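Local coordinates for protein alkaline serine protease (Thermobifida fusca, PDB 2PFE) that probably cleaves proteins as a serine endopeptidase, this chain being the protease domain of a longer precursor, with a sulfonyl fluoride inhibitor bound, at residues A133-G137 / G159-S163; Y14-I18 / S100-T104; A31-H35 / G152-G156; L128-C134 / G165-P171. All coordinates share one frame; numbering follows the deposited sequence.

Interaction 1: residues A133-G137 / G159-S163; sequences ACAEG and GDCRS. With AES (4-(2-aminoethyl)benzenesulfonyl fluoride), chain D.
Glu-136 OE2 accepts the backbone N-H of Cys-161 at 2.8 Å, and the angle of 157° at the hydrogen marks a sound bond. The lone pair used is the anti one, directed away from OE1. The carboxylate arrives there because CG stands anti to the residue's own carbonyl carbon (chi1 -63°) and the chain beyond it is extended. This lays the glutamate alongside Asp-160, with Glu-136 CG 3.7 Å from Asp-160 CB. The two carboxylate planes are turned 58° apart, and Glu-136 OE2 and Asp-160 OD1 stay 4.5 Å from each other, a proximity of like charges that may favour protonation of one of them. Asp-160 OD1 serves its own loop: it takes the N-H of Ser-163 at 2.8 Å and a weaker one from Arg-162, an Asx motif that fixes the turn. With an alanine in place of Glu-136, the amide of Cys-161 would probably lose this acceptor and a gap would open beside Asp-160 CB. A covalent tie reinforces the contact, Cys-134 SG to Cys-161 SG at 2.1 Å, although Cys-134 was modelled in two conformers. On the inhibitor side, Ala-135 CB lies 3.7 Å from ring atom C6 of AES, and Gly-159 O receives a weak bond from its amine N8 at 3.3 Å. Two disulfide-joined loops, one along the bound ring and the other at its amine end, are characteristic of the primary specificity pocket in chymotrypsin-like proteases.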
loop_
_atom_site.group_PDB
_atom_site.type_symbol
_atom_site.label_atom_id
_atom_site.label_comp_id
_atom_site.label_asym_id
_atom_site.label_seq_id
_atom_site.Cartn_x
_atom_site.Cartn_y
_atom_site.Cartn_z
ATOM N N ALA A 133 -1.285 5.506 -13.425
ATOM C CA ALA A 133 -1.489 4.064 -13.356
ATOM C C ALA A 133 -2.934 3.711 -13.042
ATOM O O ALA A 133 -3.627 4.503 -12.407
ATOM C CB ALA A 133 -0.565 3.460 -12.307
ATOM N N CYS A 134 -3.386 2.537 -13.488
ATOM C CA CYS A 134 -4.748 2.081 -13.196
ATOM C C CYS A 134 -4.765 1.161 -11.975
ATOM O O CYS A 134 -3.731 0.617 -11.586
ATOM C CB CYS A 134 -5.326 1.342 -14.397
ATOM S SG CYS A 134 -4.381 -0.191 -14.813
ATOM N N ALA A 135 -5.949 0.973 -11.395
ATOM C CA ALA A 135 -6.137 0.041 -10.286
ATOM C C ALA A 135 -7.590 -0.375 -10.258
ATOM O O ALA A 135 -8.451 0.304 -10.838
ATOM C CB ALA A 135 -5.755 0.683 -8.937
ATOM N N GLU A 136 -7.864 -1.454 -9.529
ATOM C CA GLU A 136 -9.229 -1.935 -9.325
ATOM C C GLU A 136 -9.425 -2.386 -7.881
ATOM O O GLU A 136 -8.452 -2.581 -7.134
ATOM C CB GLU A 136 -9.540 -3.079 -10.296
ATOM C CG GLU A 136 -9.500 -2.661 -11.753
ATOM C CD GLU A 136 -9.661 -3.817 -12.690
ATOM O OE1 GLU A 136 -10.077 -4.904 -12.209
ATOM O OE2 GLU A 136 -9.376 -3.639 -13.905
ATOM N N GLY A 137 -10.683 -2.610 -7.501
ATOM C CA GLY A 137 -10.977 -3.009 -6.139
ATOM C C GLY A 137 -10.175 -4.267 -5.819
ATOM O O GLY A 137 -10.045 -5.164 -6.662
ATOM N N GLY A 159 -11.882 4.474 -12.648
ATOM C CA GLY A 159 -11.670 3.687 -13.847
ATOM C C GLY A 159 -11.257 2.275 -13.500
ATOM O O GLY A 159 -11.613 1.747 -12.439
ATOM N N ASP A 160 -10.520 1.639 -14.401
ATOM C CA ASP A 160 -10.090 0.258 -14.178
ATOM C C ASP A 160 -8.887 -0.006 -15.043
ATOM O O ASP A 160 -8.421 0.907 -15.749
ATOM C CB ASP A 160 -11.239 -0.739 -14.451
ATOM C CG ASP A 160 -11.658 -0.802 -15.916
ATOM O OD1 ASP A 160 -10.836 -0.540 -16.826
ATOM O OD2 ASP A 160 -12.836 -1.155 -16.148
ATOM N N CYS A 161 -8.388 -1.246 -15.020
ATOM C CA CYS A 161 -7.243 -1.586 -15.853
ATOM C C CYS A 161 -7.568 -2.113 -17.242
ATOM O O CYS A 161 -6.661 -2.376 -18.030
ATOM C CB CYS A 161 -6.302 -2.539 -15.125
ATOM S SG CYS A 161 -5.384 -1.700 -13.842
ATOM N N ARG A 162 -8.846 -2.286 -17.541
ATOM C CA ARG A 162 -9.210 -2.680 -18.889
ATOM C C ARG A 162 -9.169 -1.465 -19.813
ATOM O O ARG A 162 -8.572 -1.502 -20.888
ATOM C CB ARG A 162 -10.590 -3.303 -18.905
ATOM C CG ARG A 162 -10.942 -3.914 -20.242
ATOM C CD ARG A 162 -12.281 -4.627 -20.167
ATOM N NE ARG A 162 -13.384 -3.703 -19.913
ATOM C CZ ARG A 162 -14.670 -4.018 -20.046
ATOM N NH1 ARG A 162 -15.026 -5.241 -20.428
ATOM N NH2 ARG A 162 -15.604 -3.105 -19.802
ATOM N N SER A 163 -9.803 -0.382 -19.378
ATOM C CA SER A 163 -9.901 0.814 -20.205
ATOM C C SER A 163 -9.019 1.956 -19.686
ATOM O O SER A 163 -8.786 2.948 -20.388
ATOM C CB SER A 163 -11.365 1.233 -20.329
ATOM O OG SER A 163 -12.133 0.216 -20.960
HETATM C C3 AES D . -11.172 1.017 -6.626
HETATM C C2 AES D . -10.432 0.764 -5.467
HETATM C C1 AES D . -9.073 1.078 -5.442
HETATM S S AES D . -8.035 0.772 -4.048
HETATM O O1S AES D . -7.488 2.016 -3.417
HETATM O O2S AES D . -6.708 -0.005 -4.958
HETATM C C6 AES D . -8.457 1.610 -6.575
HETATM C C5 AES D . -9.194 1.867 -7.724
HETATM C C4 AES D . -10.552 1.567 -7.763
HETATM C C7 AES D . -11.293 1.874 -9.058
HETATM C C8 AES D . -12.798 2.035 -8.858
HETATM N N8 AES D . -13.350 2.943 -9.845
#

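Interaction 2: residues Y14-I18 / S100-T104; sequences YRCSI and SGATT
Ser-17 OG accepts the backbone N-H of Ala-102 at 2.9 Å, nearly straight, with 163° at the hydrogen. The same hydroxyl is hydrogen-bonded to the carbonyl of Gly-138, so this buried oxygen both receives and donates. Its aim follows from chi1 of -65°, which sets OG anti to the serine's carbonyl carbon and out toward the 100-104 segment. A second, looser polar link joins Arg-15 NH2 to Thr-103 OG1: the 2.8 Å separation is short, but the angle of only 120° makes the bond weak, and the threonine oxygen has a better partner in the carbonyl of Gly-137. Water 1 completes this outer layer. Lying in the guanidinium plane at its edge, it accepts from Arg-15 NH2 at 3.2 Å and donates to Ala-102 O at 2.8 Å, thereby linking the arginine to the backbone.

Farther out the contact is made by carbon. Ala-102 CB rests over one guanidinium face of Arg-15, 4.0 Å above the plane and displaced toward the rim. That methyl also reaches Ser-17 OG at 3.6 Å, while Gly-101 CA is 3.5 Å from the same oxygen, so two carbons of the 100-104 segment lie against the hydroxyl. Strand 14-17 pairs with strand 8-11, whose Tyr-10 touches Arg-15, and Pro-8 packs on Ala-102; Cys-16, directed away, forms a disulfide with Cys-36. The contact thus ties this two-stranded hairpin to the end of strand 96-101, one of the strands of the closed six-stranded barrel.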
loop_
_atom_site.group_PDB
_atom_site.type_symbol
_atom_site.label_atom_id
_atom_site.label_comp_id
_atom_site.label_asym_id
_atom_site.label_seq_id
_atom_site.Cartn_x
_atom_site.Cartn_y
_atom_site.Cartn_z
ATOM N N TYR A 14 -14.203 -8.567 2.592
ATOM C CA TYR A 14 -13.278 -7.777 1.773
ATOM C C TYR A 14 -11.891 -8.349 1.573
ATOM O O TYR A 14 -11.419 -9.213 2.321
ATOM C CB TYR A 14 -13.132 -6.354 2.344
ATOM C CG TYR A 14 -14.435 -5.606 2.497
ATOM C CD1 TYR A 14 -14.980 -5.381 3.759
ATOM C CD2 TYR A 14 -15.126 -5.129 1.381
ATOM C CE1 TYR A 14 -16.184 -4.698 3.913
ATOM C CE2 TYR A 14 -16.332 -4.438 1.517
ATOM C CZ TYR A 14 -16.857 -4.232 2.786
ATOM O OH TYR A 14 -18.047 -3.551 2.934
ATOM N N ARG A 15 -11.252 -7.800 0.541
ATOM C CA ARG A 15 -9.882 -8.077 0.158
ATOM C C ARG A 15 -9.155 -6.734 -0.027
ATOM O O ARG A 15 -9.693 -5.813 -0.649
ATOM C CB ARG A 15 -9.923 -8.839 -1.174
ATOM C CG ARG A 15 -8.599 -9.153 -1.804
ATOM C CD ARG A 15 -8.752 -10.257 -2.807
ATOM N NE ARG A 15 -9.002 -9.760 -4.153
ATOM C CZ ARG A 15 -8.591 -10.387 -5.249
ATOM N NH1 ARG A 15 -7.911 -11.521 -5.145
ATOM N NH2 ARG A 15 -8.858 -9.883 -6.441
ATOM N N CYS A 16 -7.968 -6.598 0.559
ATOM C CA CYS A 16 -7.023 -5.527 0.182
ATOM C C CYS A 16 -5.675 -6.148 -0.150
ATOM O O CYS A 16 -5.535 -7.359 -0.076
ATOM C CB CYS A 16 -6.865 -4.485 1.289
ATOM S SG CYS A 16 -8.214 -3.284 1.364
ATOM N N SER A 17 -4.710 -5.320 -0.542
ATOM C CA SER A 17 -3.368 -5.814 -0.879
ATOM C C SER A 17 -2.366 -5.332 0.155
ATOM O O SER A 17 -2.403 -4.185 0.584
ATOM C CB SER A 17 -2.964 -5.319 -2.262
ATOM O OG SER A 17 -3.814 -5.882 -3.233
ATOM N N ILE A 18 -1.497 -6.243 0.587
ATOM C CA ILE A 18 -0.385 -5.900 1.454
ATOM C C ILE A 18 0.450 -4.801 0.792
ATOM O O ILE A 18 0.799 -4.893 -0.378
ATOM C CB ILE A 18 0.498 -7.154 1.695
ATOM C CG1 ILE A 18 -0.284 -8.217 2.476
ATOM C CG2 ILE A 18 1.860 -6.785 2.334
ATOM C CD1 ILE A 18 0.363 -9.628 2.446
ATOM N N SER A 100 1.714 -2.642 -7.304
ATOM C CA SER A 100 1.383 -4.059 -7.258
ATOM C C SER A 100 0.132 -4.283 -6.431
ATOM O O SER A 100 -0.009 -3.718 -5.365
ATOM C CB SER A 100 2.548 -4.848 -6.655
ATOM O OG SER A 100 2.291 -6.248 -6.622
ATOM N N GLY A 101 -0.776 -5.122 -6.926
ATOM C CA GLY A 101 -1.978 -5.449 -6.154
ATOM C C GLY A 101 -2.625 -6.741 -6.583
ATOM O O GLY A 101 -2.375 -7.238 -7.677
ATOM N N ALA A 102 -3.473 -7.270 -5.711
ATOM C CA ALA A 102 -3.998 -8.633 -5.865
ATOM C C ALA A 102 -4.942 -8.807 -7.036
ATOM O O ALA A 102 -5.104 -9.921 -7.548
ATOM C CB ALA A 102 -4.695 -9.072 -4.591
ATOM N N THR A 103 -5.579 -7.718 -7.454
ATOM C CA THR A 103 -6.580 -7.819 -8.508
ATOM C C THR A 103 -5.994 -7.629 -9.910
ATOM O O THR A 103 -6.305 -8.397 -10.831
ATOM C CB THR A 103 -7.743 -6.857 -8.269
ATOM O OG1 THR A 103 -8.352 -7.192 -7.028
ATOM C CG2 THR A 103 -8.801 -6.990 -9.341
ATOM N N THR A 104 -5.147 -6.611 -10.069
ATOM C CA THR A 104 -4.629 -6.287 -11.399
ATOM C C THR A 104 -3.136 -6.556 -11.607
ATOM O O THR A 104 -2.611 -6.259 -12.680
ATOM C CB THR A 104 -4.928 -4.843 -11.773
ATOM O OG1 THR A 104 -4.278 -3.962 -10.848
ATOM C CG2 THR A 104 -6.435 -4.601 -11.796
HETATM O O HOH W 1 -7.087 -11.827 -8.226
#

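Interaction 3: residues A31-H35 / G152-G156; sequences ATAGH and GVTSG. With AES (4-(2-aminoethyl)benzenesulfonyl fluoride), chain D.
The imidazole of His-35 meets the carbonyl oxygen of Ser-155 obliquely, CE1 to O at 3.0 Å, while sulfonyl oxygen O1S of AES stands at the ring's edge near its plane, 3.7 Å from CE1. Thr-154 O also approaches the ring at an oblique angle. His-35 ND1 is not bonded to Ser-155 O, since the angle is poor; its hydrogen bond goes to Asp-59 OD2. With chi1 at 77°, CG sits between the backbone N and the carbonyl carbon, which swings the ring over toward the 152-156 strand. Ser-155 reinforces the arrangement from a second shell, its OG being bonded to Asp-59 OD2 and to the hydroxyl of Tyr-120.

Elsewhere the contact is mostly methyl groups against backbone carbonyls. Val-153 CG2 lies against Thr-32 O at 3.6 Å, and its CG1 is 4.5 Å from Ala-31 CB. Ala-33 CB rests on Thr-154 O at 3.5 Å. Thr-154 turns its methyl to the sulfonyl end of the inhibitor, though the exact approach is doubtful, while its OG1 bonds to Trp-144 NE1. Strand 149-157 carries a classic beta bulge here, Ser-155 and Gly-156 together standing opposite the single residue Phe-168. A histidine bonded to an aspartate, with its CE1 held close to a strand carbonyl at the junction of two barrels, is characteristic of the catalytic triad in chymotrypsin-like serine proteases, consistent with His-35, Asp-59 and Ser-140 forming the charge relay.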
loop_
_atom_site.group_PDB
_atom_site.type_symbol
_atom_site.label_atom_id
_atom_site.label_comp_id
_atom_site.label_asym_id
_atom_site.label_seq_id
_atom_site.Cartn_x
_atom_site.Cartn_y
_atom_site.Cartn_z
ATOM N N ALA A 31 2.498 -2.215 6.209
ATOM C CA ALA A 31 1.769 -0.997 5.864
ATOM C C ALA A 31 0.680 -1.308 4.850
ATOM O O ALA A 31 0.815 -2.199 4.000
ATOM C CB ALA A 31 2.714 0.058 5.297
ATOM N N THR A 32 -0.369 -0.491 4.915
ATOM C CA THR A 32 -1.522 -0.644 4.061
ATOM C C THR A 32 -2.288 0.678 4.029
ATOM O O THR A 32 -1.837 1.668 4.624
ATOM C CB THR A 32 -2.422 -1.834 4.509
ATOM O OG1 THR A 32 -3.456 -2.021 3.540
ATOM C CG2 THR A 32 -3.033 -1.622 5.902
ATOM N N ALA A 33 -3.433 0.690 3.345
ATOM C CA ALA A 33 -4.321 1.834 3.312
ATOM C C ALA A 33 -5.175 1.849 4.583
ATOM O O ALA A 33 -5.670 0.800 5.034
ATOM C CB ALA A 33 -5.225 1.755 2.073
ATOM N N GLY A 34 -5.394 3.047 5.138
ATOM C CA GLY A 34 -6.261 3.219 6.309
ATOM C C GLY A 34 -7.673 2.733 6.061
ATOM O O GLY A 34 -8.322 2.195 6.972
ATOM N N HIS A 35 -8.170 2.923 4.837
ATOM C CA HIS A 35 -9.574 2.620 4.541
ATOM C C HIS A 35 -9.874 1.126 4.506
ATOM O O HIS A 35 -11.045 0.718 4.499
ATOM C CB HIS A 35 -10.055 3.292 3.238
ATOM C CG HIS A 35 -9.593 2.606 1.989
ATOM N ND1 HIS A 35 -8.636 3.138 1.154
ATOM C CD2 HIS A 35 -9.991 1.443 1.414
ATOM C CE1 HIS A 35 -8.429 2.313 0.140
ATOM N NE2 HIS A 35 -9.241 1.281 0.271
ATOM N N GLY A 152 4.607 4.573 -1.741
ATOM C CA GLY A 152 3.287 4.754 -1.160
ATOM C C GLY A 152 2.479 3.490 -1.200
ATOM O O GLY A 152 2.982 2.449 -1.630
ATOM N N VAL A 153 1.241 3.614 -0.736
ATOM C CA VAL A 153 0.275 2.541 -0.777
ATOM C C VAL A 153 -0.990 3.022 -1.485
ATOM O O VAL A 153 -1.376 4.188 -1.366
ATOM C CB VAL A 153 -0.049 2.002 0.646
ATOM C CG1 VAL A 153 1.197 1.361 1.274
ATOM C CG2 VAL A 153 -0.554 3.100 1.540
ATOM N N THR A 154 -1.647 2.116 -2.205
ATOM C CA THR A 154 -2.789 2.510 -3.019
ATOM C C THR A 154 -3.972 2.967 -2.165
ATOM O O THR A 154 -4.463 2.232 -1.288
ATOM C CB THR A 154 -3.241 1.364 -3.924
ATOM O OG1 THR A 154 -2.116 0.936 -4.709
ATOM C CG2 THR A 154 -4.376 1.825 -4.862
ATOM N N SER A 155 -4.450 4.179 -2.452
ATOM C CA SER A 155 -5.577 4.762 -1.719
ATOM C C SER A 155 -6.900 4.726 -2.470
ATOM O O SER A 155 -7.946 4.492 -1.856
ATOM C CB SER A 155 -5.253 6.217 -1.323
ATOM O OG SER A 155 -6.351 6.897 -0.708
ATOM N N GLY A 156 -6.879 4.975 -3.777
ATOM C CA GLY A 156 -8.136 5.187 -4.479
ATOM C C GLY A 156 -7.927 5.557 -5.916
ATOM O O GLY A 156 -6.800 5.573 -6.401
HETATM C C3 AES D . -11.172 1.017 -6.626
HETATM C C2 AES D . -10.432 0.764 -5.467
HETATM C C1 AES D . -9.073 1.078 -5.442
HETATM S S AES D . -8.035 0.772 -4.048
HETATM O O1S AES D . -7.488 2.016 -3.417
HETATM O O2S AES D . -6.708 -0.005 -4.958
HETATM C C6 AES D . -8.457 1.610 -6.575
HETATM C C5 AES D . -9.194 1.867 -7.724
HETATM C C4 AES D . -10.552 1.567 -7.763
HETATM C C7 AES D . -11.293 1.874 -9.058
HETATM C C8 AES D . -12.798 2.035 -8.858
HETATM N N8 AES D . -13.350 2.943 -9.845
#

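Interaction 4: residues L128-C134 / G165-P171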
loop_
_atom_site.group_PDB
_atom_site.type_symbol
_atom_site.label_atom_id
_atom_site.label_comp_id
_atom_site.label_asym_id
_atom_site.label_seq_id
_atom_site.Cartn_x
_atom_site.Cartn_y
_atom_site.Cartn_z
ATOM N N LEU A 128 -2.456 13.232 -1.021
ATOM C CA LEU A 128 -2.303 12.100 -1.935
ATOM C C LEU A 128 -1.512 12.453 -3.179
ATOM O O LEU A 128 -1.510 13.580 -3.651
ATOM C CB LEU A 128 -3.663 11.576 -2.350
ATOM C CG LEU A 128 -4.550 11.028 -1.230
ATOM C CD1 LEU A 128 -5.918 10.638 -1.777
ATOM C CD2 LEU A 128 -3.879 9.888 -0.500
ATOM N N THR A 129 -0.874 11.438 -3.747
ATOM C CA THR A 129 -0.161 11.610 -5.005
ATOM C C THR A 129 -0.956 10.978 -6.135
ATOM O O THR A 129 -1.281 9.798 -6.058
ATOM C CB THR A 129 1.232 10.960 -4.916
ATOM O OG1 THR A 129 1.975 11.622 -3.884
ATOM C CG2 THR A 129 1.990 11.083 -6.249
ATOM N N ARG A 130 -1.281 11.782 -7.145
ATOM C CA ARG A 130 -2.026 11.336 -8.323
ATOM C C ARG A 130 -1.062 10.752 -9.351
ATOM O O ARG A 130 0.008 11.332 -9.612
ATOM C CB ARG A 130 -2.829 12.507 -8.924
ATOM C CG ARG A 130 -3.643 12.095 -10.094
ATOM C CD ARG A 130 -4.444 13.261 -10.627
ATOM N NE ARG A 130 -3.672 14.075 -11.579
ATOM C CZ ARG A 130 -3.492 15.394 -11.496
ATOM N NH1 ARG A 130 -4.006 16.105 -10.497
ATOM N NH2 ARG A 130 -2.792 16.019 -12.426
ATOM N N THR A 131 -1.427 9.607 -9.920
ATOM C CA THR A 131 -0.652 8.993 -10.996
ATOM C C THR A 131 -1.552 8.571 -12.148
ATOM O O THR A 131 -2.765 8.455 -11.996
ATOM C CB THR A 131 0.126 7.727 -10.536
ATOM O OG1 THR A 131 -0.723 6.571 -10.605
ATOM C CG2 THR A 131 0.675 7.873 -9.101
ATOM N N THR A 132 -0.923 8.272 -13.278
ATOM C CA THR A 132 -1.634 7.750 -14.424
ATOM C C THR A 132 -1.772 6.225 -14.451
ATOM O O THR A 132 -2.315 5.708 -15.426
ATOM C CB THR A 132 -0.928 8.136 -15.718
ATOM O OG1 THR A 132 0.393 7.560 -15.712
ATOM C CG2 THR A 132 -0.887 9.675 -15.910
ATOM N N ALA A 133 -1.285 5.506 -13.425
ATOM C CA ALA A 133 -1.489 4.064 -13.356
ATOM C C ALA A 133 -2.934 3.711 -13.042
ATOM O O ALA A 133 -3.627 4.503 -12.407
ATOM C CB ALA A 133 -0.565 3.460 -12.307
ATOM N N CYS A 134 -3.386 2.537 -13.488
ATOM C CA CYS A 134 -4.748 2.081 -13.196
ATOM C C CYS A 134 -4.765 1.161 -11.975
ATOM O O CYS A 134 -3.731 0.617 -11.586
ATOM C CB CYS A 134 -5.326 1.342 -14.397
ATOM S SG CYS A 134 -4.381 -0.191 -14.813
ATOM N N GLY A 165 -7.508 4.494 -16.196
ATOM C CA GLY A 165 -7.987 5.374 -15.151
ATOM C C GLY A 165 -6.863 6.185 -14.552
ATOM O O GLY A 165 -5.798 6.374 -15.173
ATOM N N ILE A 166 -7.123 6.705 -13.359
ATOM C CA ILE A 166 -6.098 7.369 -12.581
ATOM C C ILE A 166 -6.140 6.765 -11.191
ATOM O O ILE A 166 -7.158 6.193 -10.769
ATOM C CB ILE A 166 -6.256 8.912 -12.518
ATOM C CG1 ILE A 166 -7.481 9.306 -11.695
ATOM C CG2 ILE A 166 -6.265 9.558 -13.926
ATOM C CD1 ILE A 166 -7.533 10.791 -11.288
ATOM N N THR A 167 -5.035 6.884 -10.471
ATOM C CA THR A 167 -4.944 6.271 -9.153
ATOM C C THR A 167 -4.156 7.162 -8.255
ATOM O O THR A 167 -3.140 7.714 -8.667
ATOM C CB THR A 167 -4.150 4.995 -9.252
ATOM O OG1 THR A 167 -2.988 5.338 -10.034
ATOM C CG2 THR A 167 -4.990 3.917 -9.888
ATOM N N PHE A 168 -4.589 7.210 -7.011
ATOM C CA PHE A 168 -3.973 7.994 -5.951
ATOM C C PHE A 168 -3.267 7.064 -4.966
ATOM O O PHE A 168 -3.824 6.036 -4.573
ATOM C CB PHE A 168 -5.043 8.811 -5.215
ATOM C CG PHE A 168 -5.694 9.829 -6.072
ATOM C CD1 PHE A 168 -6.847 9.538 -6.798
ATOM C CD2 PHE A 168 -5.138 11.084 -6.170
ATOM C CE1 PHE A 168 -7.445 10.530 -7.606
ATOM C CE2 PHE A 168 -5.723 12.079 -6.953
ATOM C CZ PHE A 168 -6.849 11.805 -7.678
ATOM N N PHE A 169 -2.084 7.469 -4.521
ATOM C CA PHE A 169 -1.414 6.795 -3.421
ATOM C C PHE A 169 -1.167 7.679 -2.198
ATOM O O PHE A 169 -0.948 8.877 -2.327
ATOM C CB PHE A 169 -0.158 6.012 -3.884
ATOM C CG PHE A 169 1.056 6.837 -4.264
ATOM C CD1 PHE A 169 1.863 7.410 -3.283
ATOM C CD2 PHE A 169 1.478 6.905 -5.611
ATOM C CE1 PHE A 169 3.038 8.069 -3.626
ATOM C CE2 PHE A 169 2.644 7.559 -5.960
ATOM C CZ PHE A 169 3.443 8.140 -4.965
ATOM N N GLN A 170 -1.205 7.028 -1.035
ATOM C CA GLN A 170 -0.794 7.626 0.232
ATOM C C GLN A 170 0.721 7.449 0.298
ATOM O O GLN A 170 1.195 6.328 0.323
ATOM C CB GLN A 170 -1.503 6.862 1.367
ATOM C CG GLN A 170 -0.845 6.945 2.724
ATOM C CD GLN A 170 -0.867 8.357 3.291
ATOM O OE1 GLN A 170 0.183 8.976 3.504
ATOM N NE2 GLN A 170 -2.067 8.887 3.514
ATOM N N PRO A 171 1.494 8.547 0.295
ATOM C CA PRO A 171 2.952 8.445 0.403
ATOM C C PRO A 171 3.395 7.639 1.636
ATOM O O PRO A 171 2.750 7.687 2.704
ATOM C CB PRO A 171 3.417 9.913 0.455
ATOM C CG PRO A 171 2.330 10.630 -0.309
ATOM C CD PRO A 171 1.057 9.944 0.136
HETATM O O HOH W 2 -4.433 4.161 -16.645
#
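Thr-167, Leu-128 and Thr-129 have the most surface buried by this strand pairing. Thr-167 forms a hydrogen-bonded pair with Thr-131: its carbonyl receives the N-H of Thr-131 at 2.8 Å, and its own N-H reaches Thr-131 O at 3.2 Å. Its side chain was modelled in two conformers; in this one OG1 donates to Ala-133 O at 2.6 Å, a bond that is doubtful for that reason. Thr-131 OG1 takes the N-H of Ala-133, an ST turn where the strand ends.

Thr-129 repeats the pairing with Phe-169, donating its N-H to the phenylalanine's carbonyl at 2.9 Å, almost straight at 176°. Its CB then lies over the centre of the Phe-169 ring, 3.6 Å from the centroid and 14° off the normal, a CH-pi contact; the methyl of Thr-131 reaches the same ring obliquely. An alanine in place of Phe-169 is likely to leave Thr-129 CB without its aromatic face and open a gap beside Trp-144, whose ring meets this one.

Leu-128 lies against the neighbouring strand with both methyls, CD2 touching Phe-169 O at 3.6 Å and CD1 reaching Phe-168 CB at 4.0 Å. Together with Arg-130, whose CB approaches Phe-168 CE2 to 3.5 Å, it packs around Phe-168 on the sheet face opposite Phe-169. The antiparallel pairing of strands 128-131 and 164-171 is part of the second, closed six-stranded barrel of the chymotrypsin-like fold.

How the interactions relate
Interactions 1 and 4 share Ala-133 and Cys-134, their centres 11 Å apart, so the pocket loop of interaction 1 leads directly out of the barrel strands of interaction 4. Interaction 3 uses the next strand of that barrel: Val-153 O lies 2.9 Å from Gln-170 N and Gly-156 O 2.8 Å from Phe-168 N, both probable hydrogen bonds. Interactions 1 and 3, with centres 16 Å apart, both touch AES, one beside its ring and amine, the other at its sulfonyl end. Interaction 2 meets interaction 1 through Gly-137 O and Thr-103 OG1, 2.7 Å apart; its Ser-17 side chain is about 7 Å from that of Ser-140, the probable nucleophile.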